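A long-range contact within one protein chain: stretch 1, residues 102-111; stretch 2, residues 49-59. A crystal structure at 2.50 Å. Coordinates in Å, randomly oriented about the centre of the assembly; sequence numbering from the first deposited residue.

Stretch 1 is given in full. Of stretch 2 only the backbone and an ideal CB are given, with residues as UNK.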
ATOM      1  N   ALA B 102     -20.026  -6.657 -30.904  1.00 37.71           N
ATOM      2  CA  ALA B 102     -19.530  -5.453 -30.243  1.00 36.07           C
ATOM      3  C   ALA B 102     -18.011  -5.372 -30.340  1.00 35.44           C
ATOM      4  O   ALA B 102     -17.454  -4.327 -30.675  1.00 35.56           O
ATOM      5  CB  ALA B 102     -19.947  -5.436 -28.781  1.00 36.23           C
ATOM      6  N   LEU B 103     -17.338  -6.478 -30.054  1.00 34.16           N
ATOM      7  CA  LEU B 103     -15.890  -6.480 -30.112  1.00 34.66           C
ATOM      8  C   LEU B 103     -15.380  -6.208 -31.527  1.00 35.26           C
ATOM      9  O   LEU B 103     -14.393  -5.489 -31.707  1.00 35.36           O
ATOM     10  CB  LEU B 103     -15.337  -7.808 -29.595  1.00 32.20           C
ATOM     11  CG  LEU B 103     -15.597  -8.096 -28.114  1.00 31.82           C
ATOM     12  CD1 LEU B 103     -14.903  -9.391 -27.725  1.00 28.64           C
ATOM     13  CD2 LEU B 103     -15.111  -6.932 -27.260  1.00 30.89           C
ATOM     14  N   ALA B 104     -16.056  -6.763 -32.527  1.00 34.08           N
ATOM     15  CA  ALA B 104     -15.639  -6.564 -33.909  1.00 33.44           C
ATOM     16  C   ALA B 104     -15.737  -5.089 -34.252  1.00 32.91           C
ATOM     17  O   ALA B 104     -14.909  -4.555 -34.987  1.00 29.86           O
ATOM     18  CB  ALA B 104     -16.507  -7.380 -34.855  1.00 32.95           C
ATOM     19  N   ARG B 105     -16.754  -4.432 -33.714  1.00 33.64           N
ATOM     20  CA  ARG B 105     -16.926  -3.014 -33.978  1.00 35.76           C
ATOM     21  C   ARG B 105     -15.880  -2.152 -33.274  1.00 35.91           C
ATOM     22  O   ARG B 105     -15.378  -1.199 -33.873  1.00 36.17           O
ATOM     23  CB  ARG B 105     -18.340  -2.560 -33.603  1.00 36.25           C
ATOM     24  CG  ARG B 105     -19.387  -3.219 -34.461  1.00 38.44           C
ATOM     25  CD  ARG B 105     -20.797  -2.802 -34.120  1.00 40.40           C
ATOM     26  NE  ARG B 105     -21.748  -3.723 -34.735  1.00 42.57           N
ATOM     27  CZ  ARG B 105     -23.064  -3.674 -34.566  1.00 43.81           C
ATOM     28  NH1 ARG B 105     -23.612  -2.737 -33.802  1.00 44.33           N
ATOM     29  NH2 ARG B 105     -23.833  -4.587 -35.142  1.00 44.79           N
ATOM     30  N   VAL B 106     -15.530  -2.464 -32.025  1.00 34.72           N
ATOM     31  CA  VAL B 106     -14.515  -1.640 -31.375  1.00 34.59           C
ATOM     32  C   VAL B 106     -13.170  -1.894 -32.059  1.00 33.65           C
ATOM     33  O   VAL B 106     -12.372  -0.984 -32.201  1.00 32.97           O
ATOM     34  CB  VAL B 106     -14.394  -1.890 -29.828  1.00 34.66           C
ATOM     35  CG1 VAL B 106     -15.761  -2.049 -29.224  1.00 34.39           C
ATOM     36  CG2 VAL B 106     -13.517  -3.078 -29.535  1.00 35.30           C
ATOM     37  N   LYS B 107     -12.926  -3.125 -32.497  1.00 33.31           N
ATOM     38  CA  LYS B 107     -11.676  -3.428 -33.178  1.00 34.32           C
ATOM     39  C   LYS B 107     -11.590  -2.552 -34.429  1.00 35.71           C
ATOM     40  O   LYS B 107     -10.543  -1.986 -34.744  1.00 35.97           O
ATOM     41  CB  LYS B 107     -11.621  -4.907 -33.576  1.00 32.95           C
ATOM     42  CG  LYS B 107     -10.375  -5.303 -34.362  1.00 32.59           C
ATOM     43  CD  LYS B 107     -10.296  -6.805 -34.547  1.00 33.46           C
ATOM     44  CE  LYS B 107      -9.001  -7.234 -35.217  1.00 34.19           C
ATOM     45  NZ  LYS B 107      -8.981  -6.859 -36.647  1.00 37.44           N
ATOM     46  N   ARG B 108     -12.711  -2.433 -35.126  1.00 35.60           N
ATOM     47  CA  ARG B 108     -12.784  -1.642 -36.343  1.00 37.28           C
ATOM     48  C   ARG B 108     -12.496  -0.168 -36.034  1.00 36.16           C
ATOM     49  O   ARG B 108     -11.738   0.492 -36.759  1.00 34.29           O
ATOM     50  CB  ARG B 108     -14.175  -1.805 -36.962  1.00 38.39           C
ATOM     51  CG  ARG B 108     -14.263  -1.558 -38.460  1.00 46.22           C
ATOM     52  CD  ARG B 108     -15.662  -1.921 -38.993  1.00 49.28           C
ATOM     53  NE  ARG B 108     -16.018  -3.297 -38.650  1.00 53.32           N
ATOM     54  CZ  ARG B 108     -17.262  -3.718 -38.412  1.00 56.61           C
ATOM     55  NH1 ARG B 108     -18.284  -2.863 -38.485  1.00 56.32           N
ATOM     56  NH2 ARG B 108     -17.487  -4.989 -38.077  1.00 54.30           N
ATOM     57  N   ASP B 109     -13.094   0.343 -34.958  1.00 34.73           N
ATOM     58  CA  ASP B 109     -12.880   1.734 -34.570  1.00 34.47           C
ATOM     59  C   ASP B 109     -11.441   1.964 -34.095  1.00 33.29           C
ATOM     60  O   ASP B 109     -10.852   3.025 -34.339  1.00 31.62           O
ATOM     61  CB  ASP B 109     -13.866   2.161 -33.473  1.00 34.67           C
ATOM     62  CG  ASP B 109     -15.283   2.349 -33.998  1.00 37.80           C
ATOM     63  OD1 ASP B 109     -15.444   2.586 -35.215  1.00 40.28           O
ATOM     64  OD2 ASP B 109     -16.242   2.275 -33.195  1.00 38.67           O
ATOM     65  N   PHE B 110     -10.878   0.969 -33.422  1.00 32.17           N
ATOM     66  CA  PHE B 110      -9.509   1.076 -32.948  1.00 33.23           C
ATOM     67  C   PHE B 110      -8.579   1.146 -34.156  1.00 34.41           C
ATOM     68  O   PHE B 110      -7.628   1.922 -34.171  1.00 33.98           O
ATOM     69  CB  PHE B 110      -9.140  -0.127 -32.077  1.00 31.12           C
ATOM     70  CG  PHE B 110      -9.606  -0.016 -30.642  1.00 30.85           C
ATOM     71  CD1 PHE B 110     -10.242   1.138 -30.181  1.00 28.45           C
ATOM     72  CD2 PHE B 110      -9.363  -1.057 -29.739  1.00 28.64           C
ATOM     73  CE1 PHE B 110     -10.623   1.252 -28.844  1.00 29.28           C
ATOM     74  CE2 PHE B 110      -9.743  -0.949 -28.399  1.00 28.58           C
ATOM     75  CZ  PHE B 110     -10.373   0.205 -27.952  1.00 27.69           C
ATOM     76  N   GLU B 111      -8.860   0.334 -35.169  1.00 35.00           N
ATOM     77  CA  GLU B 111      -8.038   0.324 -36.369  1.00 36.38           C
ATOM     78  C   GLU B 111      -8.177   1.654 -37.103  1.00 35.84           C
ATOM     79  O   GLU B 111      -7.197   2.190 -37.609  1.00 35.42           O
ATOM     80  CB  GLU B 111      -8.435  -0.851 -37.273  1.00 36.55           C
ATOM     81  CG  GLU B 111      -8.137  -2.202 -36.643  1.00 39.06           C
ATOM     82  CD  GLU B 111      -8.719  -3.373 -37.422  1.00 39.51           C
ATOM     83  OE1 GLU B 111      -9.885  -3.283 -37.854  1.00 40.98           O
ATOM     84  OE2 GLU B 111      -8.018  -4.393 -37.584  1.00 40.34           O
ATOM     85  N   UNK B  49     -16.160  -5.722 -18.364  1.00 34.57           N
ATOM     86  CA  UNK B  49     -14.999  -5.127 -17.719  1.00 36.05           C
ATOM     87  C   UNK B  49     -13.946  -4.672 -18.718  1.00 35.59           C
ATOM     88  O   UNK B  49     -13.329  -3.621 -18.533  1.00 35.36           O
ATOM     89  CB  UNK B  49     -14.380  -6.125 -16.738  1.00 36.05           C
ATOM     90  N   UNK B  50     -13.737  -5.457 -19.772  1.00 33.58           N
ATOM     91  CA  UNK B  50     -12.766  -5.095 -20.790  1.00 33.22           C
ATOM     92  C   UNK B  50     -13.173  -3.759 -21.426  1.00 34.70           C
ATOM     93  O   UNK B  50     -12.341  -2.875 -21.628  1.00 34.86           O
ATOM     94  CB  UNK B  50     -12.655  -6.194 -21.848  1.00 33.22           C
ATOM     95  N   UNK B  51     -14.458  -3.626 -21.732  1.00 34.03           N
ATOM     96  CA  UNK B  51     -14.981  -2.415 -22.336  1.00 34.91           C
ATOM     97  C   UNK B  51     -14.718  -1.203 -21.442  1.00 36.07           C
ATOM     98  O   UNK B  51     -14.425  -0.102 -21.932  1.00 34.63           O
ATOM     99  CB  UNK B  51     -16.479  -2.562 -22.608  1.00 34.91           C
ATOM    100  N   UNK B  52     -14.829  -1.398 -20.132  1.00 36.66           N
ATOM    101  CA  UNK B  52     -14.581  -0.306 -19.206  1.00 37.87           C
ATOM    102  C   UNK B  52     -13.103   0.066 -19.263  1.00 37.41           C
ATOM    103  O   UNK B  52     -12.759   1.243 -19.291  1.00 37.31           O
ATOM    104  CB  UNK B  52     -14.996  -0.687 -17.784  1.00 37.87           C
ATOM    105  N   UNK B  53     -12.229  -0.935 -19.275  1.00 38.11           N
ATOM    106  CA  UNK B  53     -10.794  -0.671 -19.356  1.00 39.02           C
ATOM    107  C   UNK B  53     -10.568   0.194 -20.588  1.00 37.87           C
ATOM    108  O   UNK B  53      -9.832   1.178 -20.542  1.00 37.03           O
ATOM    109  CB  UNK B  53      -9.980  -1.965 -19.422  1.00 39.02           C
ATOM    110  N   UNK B  54     -11.226  -0.176 -21.684  1.00 35.84           N
ATOM    111  CA  UNK B  54     -11.096   0.560 -22.928  1.00 35.14           C
ATOM    112  C   UNK B  54     -11.538   2.008 -22.829  1.00 35.11           C
ATOM    113  O   UNK B  54     -10.798   2.911 -23.233  1.00 34.72           O
ATOM    114  CB  UNK B  54     -11.902  -0.141 -24.024  1.00 35.14           C
ATOM    115  N   UNK B  55     -12.733   2.257 -22.302  1.00 34.45           N
ATOM    116  CA  UNK B  55     -13.159   3.641 -22.249  1.00 35.03           C
ATOM    117  C   UNK B  55     -12.375   4.467 -21.244  1.00 35.02           C
ATOM    118  O   UNK B  55     -12.285   5.681 -21.381  1.00 36.23           O
ATOM    119  CB  UNK B  55     -14.651   3.709 -21.916  1.00 35.03           C
ATOM    120  N   UNK B  56     -11.787   3.812 -20.250  1.00 33.91           N
ATOM    121  CA  UNK B  56     -10.973   4.527 -19.277  1.00 32.66           C
ATOM    122  C   UNK B  56      -9.719   4.944 -20.035  1.00 32.34           C
ATOM    123  O   UNK B  56      -9.259   6.076 -19.936  1.00 32.47           O
ATOM    124  CB  UNK B  56     -10.651   3.676 -18.047  1.00 32.66           C
ATOM    125  N   UNK B  57      -9.182   4.014 -20.811  1.00 32.15           N
ATOM    126  CA  UNK B  57      -7.997   4.275 -21.599  1.00 33.02           C
ATOM    127  C   UNK B  57      -8.289   5.330 -22.674  1.00 34.90           C
ATOM    128  O   UNK B  57      -7.475   6.213 -22.942  1.00 34.91           O
ATOM    129  CB  UNK B  57      -7.489   2.980 -22.236  1.00 33.02           C
ATOM    130  N   UNK B  58      -9.461   5.236 -23.286  1.00 35.06           N
ATOM    131  CA  UNK B  58      -9.846   6.175 -24.317  1.00 34.37           C
ATOM    132  C   UNK B  58      -9.974   7.589 -23.764  1.00 36.16           C
ATOM    133  O   UNK B  58      -9.528   8.555 -24.393  1.00 35.69           O
ATOM    134  CB  UNK B  58     -11.163   5.738 -24.962  1.00 34.37           C
ATOM    135  N   UNK B  59     -10.576   7.720 -22.588  1.00 36.79           N
ATOM    136  CA  UNK B  59     -10.757   9.045 -22.022  1.00 37.43           C
ATOM    137  C   UNK B  59      -9.417   9.613 -21.573  1.00 38.52           C
ATOM    138  O   UNK B  59      -9.245  10.825 -21.476  1.00 37.48           O
ATOM    139  CB  UNK B  59     -11.741   9.001 -20.851  1.00 37.43           C
TER

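Both stretches are helical throughout and run nearly parallel, their directions 20° apart. With the axes 12.3 Å apart at closest approach, contact depends on side chains long enough to span the gap. From stretch 1, Leu103, Val106 and Phe110 offer apolar surface; no charge or polar group of that stretch lies within easy reach.

Position 49 has its CB out of reach of stretch 1, which sets no preference; the residue is Glu49.

At position 50 CA-to-CB points toward stretch 1, but no atom of stretch 1 lies close to the ideal CB. A long apolar chain, leucine, methionine or isoleucine, could approach the end of Leu103. The residue is Leu50, with chi1 t and chi2 p, and its CD2 lies 4.4 Å from Leu103 CD2.

Position 51 directs its CB sideways, again with no atom of stretch 1 close to the ideal CB, although its CA is paired in register with that of Leu103. A flexible apolar chain that bends back would fit between Leu103 and Val106; a small one would fall short. Leu51 does this: its CD1 is 4.4 Å from Leu103 CD2 and 4.5 Å from Val106 CG1, so one methyl meets two neighbours about a helical turn apart.

Positions 52 and 53 are out of reach, and many residues, polar ones included, would suit them. They are Glu52 and Glu53.

Position 54 is the most constrained. Its CB points toward stretch 1 and the ideal CB is already 4.2 Å from Phe110 CZ, so the side chain must pass beside that ring. A leucine or methionine could pack there, but an aromatic ring could also use the Phe110 edge. Tyr54, chi1 m, presents its face to that edge: centroids are 5.0 Å apart, planes at 74°, and Tyr54 CG is 3.8 Å from Phe110 CZ. Farther along the ring, Tyr54 CE2 lies 4.2 Å from Val106 CG2.

Position 55 points sideways and is unconstrained by stretch 1; Tyr55, chi1 p, leads its ring away. Positions 56 and 57 are out of reach, so stretch 1 sets no preference; they are Val56 and Ser57.

Position 58 points toward stretch 1, but no atom of stretch 1 lies close to the ideal CB. Valine, isoleucine or leucine would suit the space beside the phenyl ring. Val58, chi1 t, places CG2 4.5 Å from Phe110 CE1.

Position 59 is out of reach and equally free; it is Thr59, whose hydroxyl is hydrogen-bonded elsewhere in the structure.

Stretch 2, residues 49-59: ELLEEYYVSVT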
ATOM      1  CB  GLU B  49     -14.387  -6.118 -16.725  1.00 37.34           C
ATOM      2  CG  GLU B  49     -15.141  -6.176 -15.395  1.00 42.80           C
ATOM      3  CD  GLU B  49     -14.896  -7.465 -14.619  1.00 46.23           C
ATOM      4  OE1 GLU B  49     -13.874  -8.142 -14.874  1.00 48.34           O
ATOM      5  OE2 GLU B  49     -15.727  -7.796 -13.741  1.00 49.37           O
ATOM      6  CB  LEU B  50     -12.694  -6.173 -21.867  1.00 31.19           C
ATOM      7  CG  LEU B  50     -11.831  -5.857 -23.093  1.00 29.59           C
ATOM      8  CD1 LEU B  50     -10.393  -5.726 -22.686  1.00 28.96           C
ATOM      9  CD2 LEU B  50     -11.963  -6.962 -24.115  1.00 29.27           C
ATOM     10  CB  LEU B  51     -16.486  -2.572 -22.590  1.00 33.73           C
ATOM     11  CG  LEU B  51     -16.998  -3.028 -23.966  1.00 33.56           C
ATOM     12  CD1 LEU B  51     -15.847  -3.271 -24.934  1.00 31.34           C
ATOM     13  CD2 LEU B  51     -17.854  -4.264 -23.800  1.00 28.66           C
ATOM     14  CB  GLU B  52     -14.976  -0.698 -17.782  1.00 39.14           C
ATOM     15  CG  GLU B  52     -14.590   0.338 -16.738  1.00 42.71           C
ATOM     16  CD  GLU B  52     -15.149   0.024 -15.356  1.00 46.37           C
ATOM     17  OE1 GLU B  52     -15.149  -1.162 -14.961  1.00 46.72           O
ATOM     18  OE2 GLU B  52     -15.579   0.971 -14.662  1.00 48.00           O
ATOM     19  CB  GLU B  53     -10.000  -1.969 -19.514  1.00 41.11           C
ATOM     20  CG  GLU B  53      -9.728  -2.725 -18.237  1.00 46.49           C
ATOM     21  CD  GLU B  53      -9.049  -4.066 -18.491  1.00 51.73           C
ATOM     22  OE1 GLU B  53      -8.071  -4.115 -19.288  1.00 51.82           O
ATOM     23  OE2 GLU B  53      -9.496  -5.073 -17.887  1.00 54.53           O
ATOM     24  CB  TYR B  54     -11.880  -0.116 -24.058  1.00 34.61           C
ATOM     25  CG  TYR B  54     -11.265  -1.395 -24.597  1.00 36.20           C
ATOM     26  CD1 TYR B  54      -9.924  -1.721 -24.344  1.00 35.90           C
ATOM     27  CD2 TYR B  54     -12.011  -2.263 -25.399  1.00 34.71           C
ATOM     28  CE1 TYR B  54      -9.344  -2.878 -24.875  1.00 34.93           C
ATOM     29  CE2 TYR B  54     -11.437  -3.418 -25.940  1.00 35.13           C
ATOM     30  CZ  TYR B  54     -10.110  -3.717 -25.674  1.00 34.96           C
ATOM     31  OH  TYR B  54      -9.552  -4.854 -26.207  1.00 36.87           O
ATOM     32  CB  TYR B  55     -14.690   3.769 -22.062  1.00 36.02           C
ATOM     33  CG  TYR B  55     -15.344   3.305 -20.765  1.00 35.97           C
ATOM     34  CD1 TYR B  55     -15.034   3.899 -19.540  1.00 36.30           C
ATOM     35  CD2 TYR B  55     -16.386   2.367 -20.794  1.00 35.79           C
ATOM     36  CE1 TYR B  55     -15.751   3.584 -18.380  1.00 36.49           C
ATOM     37  CE2 TYR B  55     -17.106   2.043 -19.649  1.00 35.82           C
ATOM     38  CZ  TYR B  55     -16.788   2.656 -18.447  1.00 37.83           C
ATOM     39  OH  TYR B  55     -17.525   2.360 -17.323  1.00 37.44           O
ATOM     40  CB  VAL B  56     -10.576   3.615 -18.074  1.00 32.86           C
ATOM     41  CG1 VAL B  56      -9.378   4.208 -17.340  1.00 27.77           C
ATOM     42  CG2 VAL B  56     -11.775   3.462 -17.116  1.00 28.00           C
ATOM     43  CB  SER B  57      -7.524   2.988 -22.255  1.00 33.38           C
ATOM     44  OG  SER B  57      -6.497   3.259 -23.190  1.00 37.78           O
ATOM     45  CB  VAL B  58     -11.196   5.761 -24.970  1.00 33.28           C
ATOM     46  CG1 VAL B  58     -11.854   6.958 -25.636  1.00 29.19           C
ATOM     47  CG2 VAL B  58     -10.963   4.653 -25.994  1.00 31.38           C
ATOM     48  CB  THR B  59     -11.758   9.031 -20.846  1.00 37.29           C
ATOM     49  OG1 THR B  59     -12.426  10.299 -20.784  1.00 36.13           O
ATOM     50  CG2 THR B  59     -11.050   8.773 -19.534  1.00 36.00           C
TER
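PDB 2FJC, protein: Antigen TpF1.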